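PDB 3LAG: cupin domain-containing protein from Rhodopseudomonas palustris, which is of unknown function but binds metal ions and, as a small cupin-fold protein, carries a nickel ion on a cluster of histidines. Local coordinates for residues B[29-35]-B[74-80]. Numbering follows the deposited sequence.
Sequences ATGHHTH and GVQHDVR. With NI (nickel (II) ion), chain F.
Residues 29-35 and 74-80 run antiparallel, 170° apart end to end, in two ladders. In one, His33 and His77 form a hydrogen-bonded pair (His33 N to His77 O 2.9 Å, His77 N to His33 O 3.0 Å), Thr34 and Gln76 a non-hydrogen-bonded pair; His35 N to Val75 O and Gly74 N to His35 O (both 2.9 Å) extend it. In the other, Ala29 bridges Arg80, and Thr30 N reaches Val79 O at 2.9 Å. Irregular backbone from Thr30 to His32 separates them and shifts the register by one. Gly31 (phi 82°, psi 153°) and Gly74 (118°, -18°) sit where a CB would strike the preceding carbonyl. Thr30 (p) substitutes its hydroxyl for a backbone acceptor: Val79 N to Thr30 OG1 is 3.2 Å. That OG1 donates to Gly31 O (2.8 Å), as does His33 ND1 (2.9 Å), orienting the His33 imidazole. NE2 of His33 (p), His35 (m) and His77 (p) each coordinate nickel at 2.1 Å, with water 1 at 2.4 Å and two ligands from outside these segments. HxH plus a histidine on the adjacent strand is characteristic of cupin metal sites. Polar Thr34 and Gln76 suit the exposed opposite face; Asp78 OD2 neutralises Arg80 NH2 (3.0 Å, salt bridge). Tyr39 stacks on His35, strand 47-52 flanks 76-80, Ala29 hydrogen-bonds to strand 4-13, and buried, apolar Val79 packs against Leu24 and Met49.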
ATOM      1  N   ALA B  29      19.556  -7.509   5.161  1.00  7.85           N
ATOM      2  CA  ALA B  29      19.168  -6.629   6.263  1.00  8.79           C
ATOM      3  C   ALA B  29      19.134  -5.178   5.800  1.00  9.15           C
ATOM      4  O   ALA B  29      19.930  -4.773   4.959  1.00  9.58           O
ATOM      5  CB  ALA B  29      20.127  -6.790   7.438  1.00 10.57           C
ATOM      6  N   THR B  30      18.217  -4.393   6.356  1.00  8.75           N
ATOM      7  CA  THR B  30      18.159  -2.961   6.060  1.00  8.97           C
ATOM      8  C   THR B  30      19.289  -2.212   6.745  1.00  9.63           C
ATOM      9  O   THR B  30      19.673  -1.123   6.309  1.00 10.11           O
ATOM     10  CB  THR B  30      16.855  -2.340   6.581  1.00  9.05           C
ATOM     11  OG1 THR B  30      16.732  -2.603   7.985  1.00  8.62           O
ATOM     12  CG2 THR B  30      15.652  -2.945   5.884  1.00  9.78           C
ATOM     13  N   GLY B  31      19.812  -2.806   7.813  1.00  8.62           N
ATOM     14  CA  GLY B  31      20.606  -2.075   8.780  1.00  9.66           C
ATOM     15  C   GLY B  31      19.700  -1.348   9.761  1.00  9.76           C
ATOM     16  O   GLY B  31      18.552  -1.018   9.447  1.00  9.38           O
ATOM     17  N   HIS B  32      20.210  -1.122  10.967  1.00  9.26           N
ATOM     18  CA  HIS B  32      19.472  -0.396  11.989  0.50  9.06           C
ATOM     19  C   HIS B  32      19.163   1.020  11.528  1.00 10.32           C
ATOM     20  O   HIS B  32      20.024   1.714  10.978  1.00 10.29           O
ATOM     21  CB  HIS B  32      20.277  -0.351  13.284  0.50 10.64           C
ATOM     22  CG  HIS B  32      19.480   0.111  14.460  0.50 13.79           C
ATOM     23  ND1 HIS B  32      19.272   1.444  14.743  0.50 16.22           N
ATOM     24  CD2 HIS B  32      18.829  -0.584  15.420  0.50 14.15           C
ATOM     25  CE1 HIS B  32      18.528   1.549  15.829  0.50 15.30           C
ATOM     26  NE2 HIS B  32      18.246   0.333  16.260  0.50 15.79           N
ATOM     27  N   HIS B  33      17.925   1.447  11.746  1.00 10.44           N
ATOM     28  CA  HIS B  33      17.517   2.780  11.359  1.00 10.88           C
ATOM     29  C   HIS B  33      16.441   3.225  12.324  1.00 10.26           C
ATOM     30  O   HIS B  33      15.859   2.408  13.035  1.00 10.25           O
ATOM     31  CB  HIS B  33      17.008   2.793   9.913  1.00 11.51           C
ATOM     32  CG  HIS B  33      15.892   1.831   9.662  1.00 11.41           C
ATOM     33  ND1 HIS B  33      16.105   0.503   9.357  1.00 10.88           N
ATOM     34  CD2 HIS B  33      14.549   1.998   9.692  1.00 11.57           C
ATOM     35  CE1 HIS B  33      14.943  -0.102   9.194  1.00  9.92           C
ATOM     36  NE2 HIS B  33      13.985   0.784   9.391  1.00 10.73           N
ATOM     37  N   THR B  34      16.191   4.523  12.353  1.00 11.65           N
ATOM     38  CA  THR B  34      15.097   5.057  13.137  1.00 13.30           C
ATOM     39  C   THR B  34      14.064   5.664  12.206  1.00 11.77           C
ATOM     40  O   THR B  34      14.367   6.074  11.087  1.00 13.52           O
ATOM     41  CB  THR B  34      15.573   6.115  14.143  1.00 16.91           C
ATOM     42  OG1 THR B  34      15.969   7.301  13.441  1.00 21.41           O
ATOM     43  CG2 THR B  34      16.744   5.580  14.952  1.00 17.62           C
ATOM     44  N   HIS B  35      12.833   5.696  12.692  1.00 10.36           N
ATOM     45  CA  HIS B  35      11.709   6.227  11.949  1.00  9.33           C
ATOM     46  C   HIS B  35      11.329   7.586  12.479  1.00  9.10           C
ATOM     47  O   HIS B  35      10.957   7.719  13.645  1.00 10.09           O
ATOM     48  CB  HIS B  35      10.558   5.243  12.033  1.00  8.52           C
ATOM     49  CG  HIS B  35      10.719   4.103  11.094  1.00  9.53           C
ATOM     50  ND1 HIS B  35      10.341   4.189   9.773  1.00  9.22           N
ATOM     51  CD2 HIS B  35      11.263   2.875  11.253  1.00 10.15           C
ATOM     52  CE1 HIS B  35      10.620   3.055   9.160  1.00  9.73           C
ATOM     53  NE2 HIS B  35      11.188   2.243  10.033  1.00  9.60           N
ATOM     54  N   GLY B  74       9.436   6.907  15.938  1.00  9.71           N
ATOM     55  CA  GLY B  74      10.119   6.530  17.156  1.00 10.67           C
ATOM     56  C   GLY B  74      10.563   5.089  17.078  1.00 10.25           C
ATOM     57  O   GLY B  74      11.416   4.661  17.835  1.00 10.52           O
ATOM     58  N   VAL B  75       9.976   4.318  16.170  1.00 10.17           N
ATOM     59  CA  VAL B  75      10.436   2.951  15.973  1.00 10.90           C
ATOM     60  C   VAL B  75      11.910   2.968  15.596  1.00 10.46           C
ATOM     61  O   VAL B  75      12.327   3.753  14.744  1.00 11.59           O
ATOM     62  CB  VAL B  75       9.616   2.226  14.880  1.00 12.53           C
ATOM     63  CG1 VAL B  75      10.290   0.921  14.455  1.00 13.19           C
ATOM     64  CG2 VAL B  75       8.199   1.964  15.375  1.00 13.18           C
ATOM     65  N   GLN B  76      12.685   2.107  16.254  1.00 11.34           N
ATOM     66  CA  GLN B  76      14.114   1.939  15.987  1.00 13.23           C
ATOM     67  C   GLN B  76      14.366   0.455  15.826  1.00 10.95           C
ATOM     68  O   GLN B  76      14.097  -0.327  16.740  1.00 11.77           O
ATOM     69  CB  GLN B  76      14.969   2.438  17.163  1.00 17.06           C
ATOM     70  CG  GLN B  76      14.758   3.877  17.569  1.00 20.63           C
ATOM     71  CD  GLN B  76      15.746   4.319  18.642  1.00 23.87           C
ATOM     72  OE1 GLN B  76      16.442   5.321  18.484  1.00 26.83           O
ATOM     73  NE2 GLN B  76      15.815   3.565  19.733  1.00 26.78           N
ATOM     74  N   HIS B  77      14.884   0.042  14.676  1.00  9.79           N
ATOM     75  CA  HIS B  77      15.052  -1.385  14.445  1.00  9.93           C
ATOM     76  C   HIS B  77      15.983  -1.674  13.275  1.00  7.18           C
ATOM     77  O   HIS B  77      16.230  -0.804  12.433  1.00  8.68           O
ATOM     78  CB  HIS B  77      13.681  -2.093  14.262  1.00 11.52           C
ATOM     79  CG  HIS B  77      12.877  -1.612  13.088  1.00 10.75           C
ATOM     80  ND1 HIS B  77      11.547  -1.940  12.921  1.00 11.74           N
ATOM     81  CD2 HIS B  77      13.204  -0.836  12.027  1.00 11.67           C
ATOM     82  CE1 HIS B  77      11.092  -1.391  11.811  1.00 12.67           C
ATOM     83  NE2 HIS B  77      12.079  -0.725  11.242  1.00 13.47           N
ATOM     84  N   ASP B  78      16.479  -2.905  13.236  1.00  8.72           N
ATOM     85  CA  ASP B  78      17.038  -3.474  12.009  1.00  8.85           C
ATOM     86  C   ASP B  78      16.037  -4.516  11.546  1.00  9.29           C
ATOM     87  O   ASP B  78      15.495  -5.242  12.367  1.00 10.24           O
ATOM     88  CB  ASP B  78      18.379  -4.149  12.306  1.00  9.13           C
ATOM     89  CG  ASP B  78      19.069  -4.699  11.061  1.00  9.10           C
ATOM     90  OD1 ASP B  78      18.727  -4.301   9.925  1.00  9.82           O
ATOM     91  OD2 ASP B  78      20.001  -5.505  11.261  1.00 10.74           O
ATOM     92  N   VAL B  79      15.772  -4.585  10.251  1.00  8.32           N
ATOM     93  CA  VAL B  79      14.868  -5.592   9.732  1.00  9.53           C
ATOM     94  C   VAL B  79      15.654  -6.507   8.804  1.00  8.46           C
ATOM     95  O   VAL B  79      16.418  -6.044   7.958  1.00  8.85           O
ATOM     96  CB  VAL B  79      13.677  -4.936   9.042  1.00 11.95           C
ATOM     97  CG1 VAL B  79      12.950  -5.923   8.161  1.00 15.39           C
ATOM     98  CG2 VAL B  79      12.758  -4.326  10.109  1.00 11.40           C
ATOM     99  N   ARG B  80      15.483  -7.807   8.999  1.00  8.07           N
ATOM    100  CA  ARG B  80      16.277  -8.792   8.286  1.00  7.84           C
ATOM    101  C   ARG B  80      15.428  -9.904   7.723  1.00  7.55           C
ATOM    102  O   ARG B  80      14.317 -10.156   8.192  1.00  8.75           O
ATOM    103  CB  ARG B  80      17.301  -9.409   9.229  1.00  9.00           C
ATOM    104  CG  ARG B  80      18.077  -8.374  10.013  1.00 10.44           C
ATOM    105  CD  ARG B  80      19.089  -9.015  10.932  1.00 12.38           C
ATOM    106  NE  ARG B  80      20.186  -9.656  10.215  1.00 14.24           N
ATOM    107  CZ  ARG B  80      21.347  -9.070   9.926  1.00 15.54           C
ATOM    108  NH1 ARG B  80      22.291  -9.744   9.282  1.00 17.17           N
ATOM    109  NH2 ARG B  80      21.570  -7.813  10.275  1.00 15.63           N
TER
HETATM  110 NI    NI F  98      11.950   0.361   9.421  0.90 10.16          NI
HETATM  111  O   HOH W   1      11.947   1.141   7.204  1.00 12.08           O